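Local coordinates for carbonic anhydrase (Coccomyxa sp. PA, PDB 3UCJ), which probably catalyses the reversible hydration of carbon dioxide to hydrogencarbonate, using one zinc ion per subunit, at residues A[40-45]-A[97-102]. Residues are numbered along the deposited sequence; the frame is centred on the assembly and turned at random.
Sequences PEYLYI and HILVCG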
loop_
_atom_site.group_PDB
_atom_site.type_symbol
_atom_site.label_atom_id
_atom_site.label_comp_id
_atom_site.label_asym_id
_atom_site.label_seq_id
_atom_site.Cartn_x
_atom_site.Cartn_y
_atom_site.Cartn_z
ATOM N N PRO A 40 -6.227 -26.934 -1.733
ATOM C CA PRO A 40 -7.589 -26.430 -1.725
ATOM C C PRO A 40 -8.022 -26.202 -3.141
ATOM O O PRO A 40 -7.204 -25.798 -3.983
ATOM C CB PRO A 40 -7.414 -25.033 -0.968
ATOM C CG PRO A 40 -6.048 -24.614 -1.372
ATOM C CD PRO A 40 -5.306 -25.970 -1.091
ATOM N N GLU A 41 -9.320 -26.395 -3.397
ATOM C CA GLU A 41 -9.842 -26.029 -4.677
ATOM C C GLU A 41 -10.422 -24.603 -4.723
ATOM O O GLU A 41 -10.734 -24.143 -5.797
ATOM C CB GLU A 41 -10.943 -27.007 -5.109
ATOM C CG GLU A 41 -10.272 -28.367 -5.454
ATOM C CD GLU A 41 -11.265 -29.342 -6.020
ATOM O OE1 GLU A 41 -10.875 -30.010 -7.030
ATOM O OE2 GLU A 41 -12.404 -29.396 -5.459
ATOM N N TYR A 42 -10.572 -23.964 -3.558
ATOM C CA TYR A 42 -11.303 -22.676 -3.473
ATOM C C TYR A 42 -10.341 -21.602 -2.844
ATOM O O TYR A 42 -9.565 -21.934 -1.949
ATOM C CB TYR A 42 -12.452 -22.802 -2.509
ATOM C CG TYR A 42 -13.602 -23.637 -3.062
ATOM C CD1 TYR A 42 -14.584 -23.048 -3.875
ATOM C CD2 TYR A 42 -13.657 -25.017 -2.787
ATOM C CE1 TYR A 42 -15.628 -23.791 -4.416
ATOM C CE2 TYR A 42 -14.715 -25.797 -3.302
ATOM C CZ TYR A 42 -15.675 -25.173 -4.130
ATOM O OH TYR A 42 -16.665 -25.922 -4.637
ATOM N N LEU A 43 -10.389 -20.406 -3.405
ATOM C CA LEU A 43 -9.996 -19.164 -2.611
ATOM C C LEU A 43 -11.307 -18.486 -2.226
ATOM O O LEU A 43 -12.149 -18.327 -3.081
ATOM C CB LEU A 43 -9.238 -18.281 -3.545
ATOM C CG LEU A 43 -9.027 -16.779 -3.018
ATOM C CD1 LEU A 43 -8.204 -16.819 -1.785
ATOM C CD2 LEU A 43 -8.306 -15.996 -4.079
ATOM N N TYR A 44 -11.427 -17.977 -0.983
ATOM C CA TYR A 44 -12.595 -17.217 -0.609
ATOM C C TYR A 44 -11.989 -15.835 -0.203
ATOM O O TYR A 44 -10.988 -15.786 0.503
ATOM C CB TYR A 44 -13.235 -17.855 0.570
ATOM C CG TYR A 44 -14.247 -17.046 1.373
ATOM C CD1 TYR A 44 -15.615 -17.209 1.181
ATOM C CD2 TYR A 44 -13.819 -16.142 2.393
ATOM C CE1 TYR A 44 -16.550 -16.512 1.970
ATOM C CE2 TYR A 44 -14.718 -15.478 3.152
ATOM C CZ TYR A 44 -16.082 -15.643 2.950
ATOM O OH TYR A 44 -16.942 -14.910 3.731
ATOM N N ILE A 45 -12.641 -14.797 -0.694
ATOM C CA ILE A 45 -12.324 -13.371 -0.316
ATOM C C ILE A 45 -13.640 -12.877 0.296
ATOM O O ILE A 45 -14.704 -12.863 -0.432
ATOM C CB ILE A 45 -12.062 -12.584 -1.528
ATOM C CG1 ILE A 45 -10.794 -13.113 -2.276
ATOM C CG2 ILE A 45 -11.829 -11.039 -1.134
ATOM C CD1 ILE A 45 -10.619 -12.582 -3.687
ATOM N N HIS A 97 -11.730 -22.307 -8.170
ATOM C CA HIS A 97 -12.900 -21.447 -7.955
ATOM C C HIS A 97 -12.529 -20.299 -6.946
ATOM O O HIS A 97 -11.993 -20.583 -5.869
ATOM C CB HIS A 97 -14.041 -22.231 -7.319
ATOM C CG HIS A 97 -14.291 -23.574 -7.951
ATOM N ND1 HIS A 97 -14.620 -23.711 -9.296
ATOM C CD2 HIS A 97 -14.222 -24.841 -7.437
ATOM C CE1 HIS A 97 -14.775 -25.008 -9.571
ATOM N NE2 HIS A 97 -14.561 -25.714 -8.464
ATOM N N ILE A 98 -13.002 -19.099 -7.239
ATOM C CA ILE A 98 -12.740 -17.957 -6.285
ATOM C C ILE A 98 -14.158 -17.476 -5.880
ATOM O O ILE A 98 -14.960 -17.155 -6.749
ATOM C CB ILE A 98 -12.033 -16.861 -7.011
ATOM C CG1 ILE A 98 -10.611 -17.260 -7.439
ATOM C CG2 ILE A 98 -11.964 -15.644 -6.015
ATOM C CD1 ILE A 98 -9.997 -16.353 -8.470
ATOM N N LEU A 99 -14.444 -17.495 -4.598
ATOM C CA LEU A 99 -15.716 -17.088 -4.069
ATOM C C LEU A 99 -15.505 -15.649 -3.544
ATOM O O LEU A 99 -14.633 -15.451 -2.698
ATOM C CB LEU A 99 -16.025 -17.974 -2.895
ATOM C CG LEU A 99 -16.082 -19.523 -3.104
ATOM C CD1 LEU A 99 -16.251 -20.253 -1.779
ATOM C CD2 LEU A 99 -17.227 -19.767 -4.132
ATOM N N VAL A 100 -16.264 -14.677 -4.066
ATOM C CA VAL A 100 -16.186 -13.310 -3.567
ATOM C C VAL A 100 -17.448 -13.152 -2.814
ATOM O O VAL A 100 -18.526 -13.071 -3.426
ATOM C CB VAL A 100 -16.117 -12.337 -4.771
ATOM C CG1 VAL A 100 -16.108 -10.773 -4.303
ATOM C CG2 VAL A 100 -14.899 -12.660 -5.625
ATOM N N CYS A 101 -17.307 -13.032 -1.526
ATOM C CA CYS A 101 -18.467 -13.080 -0.663
ATOM C C CYS A 101 -18.689 -11.781 0.060
ATOM O O CYS A 101 -17.854 -11.419 0.890
ATOM C CB CYS A 101 -18.272 -14.210 0.359
ATOM S SG CYS A 101 -19.822 -14.506 1.299
ATOM N N GLY A 102 -19.800 -11.082 -0.199
ATOM C CA GLY A 102 -20.149 -9.996 0.739
ATOM C C GLY A 102 -21.148 -10.505 1.779
ATOM O O GLY A 102 -21.535 -11.686 1.753
HETATM O O HOH W 1 -18.135 -11.945 3.535
#
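With its CG anti to the backbone N, a chi1 of 164° leans the Tyr-44 phenol ring toward the C-terminal end of the strands and onto Cys-101 CB, while the Cys-101 torsion, likewise anti to N, sets SG beside the ring. The ring reaches Cys-101 with its CE1 corner, 3.3 Å from Cys-101 CB, and SG lies obliquely to the ring, 5.1 Å from its centroid. Beyond the phenol tip a water donates to Tyr-44 OH and, over 2.7 Å, to Cys-101 O. Tyr-42 turns the other way, CG beside its own N (chi1 -73°), so that its ring inclines over His-97; CD2 of the imidazole sits over one face of the phenol ring, 3.5 Å from Tyr-42 CE1, with the two planes at 42°. His-97 ND1 is hydrogen-bonded to Ser-182, which fixes the imidazole from the far side. Leu-99 fills in between the two tyrosines, its CD1 against Tyr-42 and its CB against Tyr-44. On the opposite face, Ile-98 CG2 lies 4.1 Å from Ile-45 CD1 and also touches Leu-43 CD2, within a core closed by helices 80-92 and 146-167.

Between the two layers the parallel strands 42-47 and 97-103, neighbouring interior strands of the beta-class carbonic anhydrase sheet, share five backbone bonds that straighten toward Cys-101; His-97 N to Glu-41 O (3.2 Å) is the longest and most bent, Cys-101 N to Ile-45 O (2.8 Å) the shortest. An alanine in place of Tyr-44 would probably open a gap beside Cys-101 CB and leave the water on Cys-101 O without its second acceptor. The strands lead on to the zinc ligands Cys-47 and His-103, their backbone polar groups paired between a largely aromatic face and a wholly apolar one.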